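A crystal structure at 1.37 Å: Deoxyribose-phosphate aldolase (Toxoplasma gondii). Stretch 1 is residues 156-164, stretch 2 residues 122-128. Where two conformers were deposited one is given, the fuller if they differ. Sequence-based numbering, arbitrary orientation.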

# COMPACT_ATOMS: atom_id res chain seq x y z
N VAL A 156 -19.78 6.09 -12.96
CA VAL A 156 -18.95 6.43 -14.09
C VAL A 156 -19.43 7.78 -14.58
O VAL A 156 -20.57 7.92 -15.05
CB VAL A 156 -19.02 5.33 -15.15
CG1 VAL A 156 -18.06 5.60 -16.21
CG2 VAL A 156 -18.79 3.95 -14.56
N LEU A 157 -18.54 8.77 -14.55
CA LEU A 157 -18.92 10.16 -14.79
C LEU A 157 -18.86 10.63 -16.24
O LEU A 157 -19.41 11.70 -16.56
CB LEU A 157 -18.02 11.07 -13.95
CG LEU A 157 -18.07 10.89 -12.44
CD1 LEU A 157 -17.08 11.86 -11.76
CD2 LEU A 157 -19.48 11.06 -11.88
N SER A 158 -18.27 9.84 -17.11
CA SER A 158 -18.10 10.22 -18.51
C SER A 158 -18.20 9.01 -19.39
O SER A 158 -17.74 7.92 -19.03
CB SER A 158 -16.74 10.91 -18.71
OG SER A 158 -16.47 11.23 -20.07
N GLY A 159 -18.80 9.21 -20.56
CA GLY A 159 -18.93 8.17 -21.59
C GLY A 159 -18.00 8.47 -22.78
O GLY A 159 -18.27 8.06 -23.89
N GLY A 160 -16.91 9.20 -22.55
CA GLY A 160 -15.92 9.44 -23.61
C GLY A 160 -15.94 10.76 -24.33
O GLY A 160 -15.01 11.03 -25.11
N GLU A 161 -16.95 11.59 -24.10
CA GLU A 161 -17.00 12.91 -24.72
C GLU A 161 -16.46 13.97 -23.76
O GLU A 161 -16.76 13.95 -22.56
CB GLU A 161 -18.39 13.29 -25.18
CG GLU A 161 -18.85 12.57 -26.43
CD GLU A 161 -19.94 13.32 -27.19
OE1 GLU A 161 -20.28 14.48 -26.82
OE2 GLU A 161 -20.46 12.76 -28.19
N LEU A 162 -15.67 14.89 -24.32
CA LEU A 162 -15.04 15.97 -23.55
C LEU A 162 -16.07 17.00 -23.05
O LEU A 162 -16.77 17.62 -23.86
CB LEU A 162 -13.97 16.69 -24.40
CG LEU A 162 -12.71 15.95 -24.91
CD1 LEU A 162 -11.91 16.76 -25.95
CD2 LEU A 162 -11.79 15.53 -23.76
N GLN A 163 -16.15 17.15 -21.73
CA GLN A 163 -17.04 18.11 -21.09
C GLN A 163 -16.24 19.06 -20.20
O GLN A 163 -15.17 18.69 -19.69
CB GLN A 163 -18.13 17.39 -20.29
CG GLN A 163 -19.13 16.65 -21.17
CD GLN A 163 -20.16 15.86 -20.36
OE1 GLN A 163 -19.82 14.89 -19.67
NE2 GLN A 163 -21.43 16.24 -20.47
N GLY A 164 -16.76 20.27 -20.01
CA GLY A 164 -16.09 21.29 -19.22
C GLY A 164 -15.89 20.90 -17.76
O GLY A 164 -16.60 20.03 -17.21
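Stretch 2 122-128: DWRRMNE

Stretch 2 (residues 122-128) packs against stretch 1 (residues 156-164) of the same chain, the touching residues lying at least 34 positions apart in sequence. Past V156, the backbone of stretch 1 runs as an irregular loop without helix or strand; G160 adopts a positive phi (102°), and G164 occupies the N-cap position just before a helix. Stretch 2 enters as a loop at D122 and winds into a weakly bonded helix over about 124-128. Its backbone hydrogen bonds each reach back three residues: R125 N to D122 O (3.1 Å), M126 N to W123 O (3.2 Å), N127 N to R124 O (3.0 Å) and E128 N to R125 O (3.2 Å). Q163 CA and N127 CA face each other at 7.9 Å, and S158 CA comes within 6.2 Å of W123 CA; side chains bridge the gap. The two stretches run in roughly the same sense, the CA path from W123 to N127 following that from L157 to Q163: W123 lies against L157, G159, E161 and Q163, and N127 meets Q163 near the end of stretch 1. The contact buries 328 Å², both sides summed.

W123 is the centre of the packing and has the largest covered area, 124 Å². Its CA-to-CB bond points toward stretch 1, and with chi1 in p (52°) and chi2 at -92° the indole lies along the loop. G159 N sits over one face of the ring, and G159 CA is 3.7 Å from W123 NE1. The absence of a side chain permits this approach: an ideal CB on G159 would come within 2.4 Å of W123 NE1, a clash. G160 makes no contact with stretch 2; at its backbone angles a CB would instead be jammed against the carbonyl oxygen of G159. The carboxylate of E161 reaches the six-membered part of the indole obliquely, with E161 CD 3.5 Å from W123 CH2. At the other end of the residue, L157 O lies 4.1 Å from W123 CB, while the L157 side chain points away.

In the hydrogen bonding, Q163, extended through chi2 (176°, t) and pointing toward stretch 2, uses its amide nitrogen twice. Q163 NE2 donates to W123 O at 3.0 Å (156°) and to N127 OD1 at 2.8 Å (175°), the second almost linear. W123 O thus accepts from both Q163 NE2 and M126 N, tying the first turn of the helix to the loop. Q163 NE2 also lies 4.0 Å from M126 CB. N127 leaves its backbone sideways, but its end comes nearer to stretch 1 and so meets the glutamine.

Water 1 extends this link, accepting from N127 ND2 at 3.1 Å and donating to E161 OE1 at 2.8 Å, so that N127 is joined to both Q163 and E161.

R125 points away from stretch 1 and braces stretch 2 internally through two salt bridges. R125 NE pairs with D122 OD2 and R125 NH2 with E128 OE2, each at 3.0 Å, linking the acidic residues at the two ends of the segment.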

# COMPACT_ATOMS: atom_id res chain seq x y z
N ASP A 122 -26.25 9.61 -17.14
CA ASP A 122 -26.75 10.23 -18.37
C ASP A 122 -25.96 11.53 -18.50
O ASP A 122 -26.44 12.63 -18.21
CB ASP A 122 -28.26 10.46 -18.28
CG ASP A 122 -28.91 10.75 -19.64
OD1 ASP A 122 -28.18 10.98 -20.65
OD2 ASP A 122 -30.16 10.74 -19.70
N TRP A 123 -24.73 11.41 -18.98
CA TRP A 123 -23.79 12.53 -19.01
C TRP A 123 -24.25 13.62 -19.98
O TRP A 123 -23.96 14.80 -19.78
CB TRP A 123 -22.38 12.04 -19.37
CG TRP A 123 -22.33 11.21 -20.61
CD1 TRP A 123 -22.43 9.82 -20.72
CD2 TRP A 123 -22.15 11.69 -21.93
NE1 TRP A 123 -22.34 9.45 -22.01
CE2 TRP A 123 -22.16 10.57 -22.79
CE3 TRP A 123 -22.02 12.96 -22.47
CZ2 TRP A 123 -22.03 10.70 -24.15
CZ3 TRP A 123 -21.85 13.09 -23.84
CH2 TRP A 123 -21.88 11.96 -24.66
N ARG A 124 -25.02 13.23 -21.00
CA ARG A 124 -25.49 14.22 -21.97
C ARG A 124 -26.37 15.28 -21.32
O ARG A 124 -26.40 16.45 -21.75
CB ARG A 124 -26.26 13.52 -23.09
CG ARG A 124 -25.38 12.76 -24.05
CD ARG A 124 -26.22 12.06 -25.11
NE ARG A 124 -25.40 11.34 -26.05
CZ ARG A 124 -24.92 10.12 -25.87
NH1 ARG A 124 -25.22 9.42 -24.78
NH2 ARG A 124 -24.16 9.58 -26.82
N ARG A 125 -27.10 14.90 -20.27
CA ARG A 125 -28.01 15.83 -19.64
C ARG A 125 -27.33 17.06 -19.07
O ARG A 125 -27.90 18.14 -19.03
CB ARG A 125 -28.80 15.12 -18.56
CG ARG A 125 -29.67 13.97 -19.05
CD ARG A 125 -30.86 14.44 -19.84
NE ARG A 125 -31.67 13.32 -20.29
CZ ARG A 125 -32.87 13.45 -20.85
NH1 ARG A 125 -33.56 12.38 -21.24
NH2 ARG A 125 -33.39 14.66 -20.99
N MET A 126 -26.08 16.89 -18.64
CA MET A 126 -25.29 18.00 -18.11
C MET A 126 -25.03 19.08 -19.15
O MET A 126 -24.84 20.26 -18.80
CB MET A 126 -23.96 17.47 -17.57
CG MET A 126 -24.08 16.46 -16.45
SD MET A 126 -24.86 17.07 -14.94
CE MET A 126 -23.56 18.18 -14.44
N ASN A 127 -25.01 18.70 -20.42
CA ASN A 127 -24.80 19.66 -21.49
C ASN A 127 -26.03 20.51 -21.77
O ASN A 127 -25.91 21.64 -22.24
CB ASN A 127 -24.43 18.94 -22.80
CG ASN A 127 -23.13 18.16 -22.72
OD1 ASN A 127 -22.21 18.51 -21.98
ND2 ASN A 127 -23.05 17.08 -23.53
N GLU A 128 -27.23 19.98 -21.51
CA GLU A 128 -28.45 20.74 -21.81
C GLU A 128 -28.92 21.60 -20.63
O GLU A 128 -29.36 22.74 -20.84
CB GLU A 128 -29.58 19.84 -22.34
CG GLU A 128 -30.25 18.92 -21.35
CD GLU A 128 -31.51 18.25 -21.92
OE1 GLU A 128 -31.96 18.64 -23.03
OE2 GLU A 128 -32.07 17.34 -21.26
O HOH W 1 -20.29 16.36 -24.72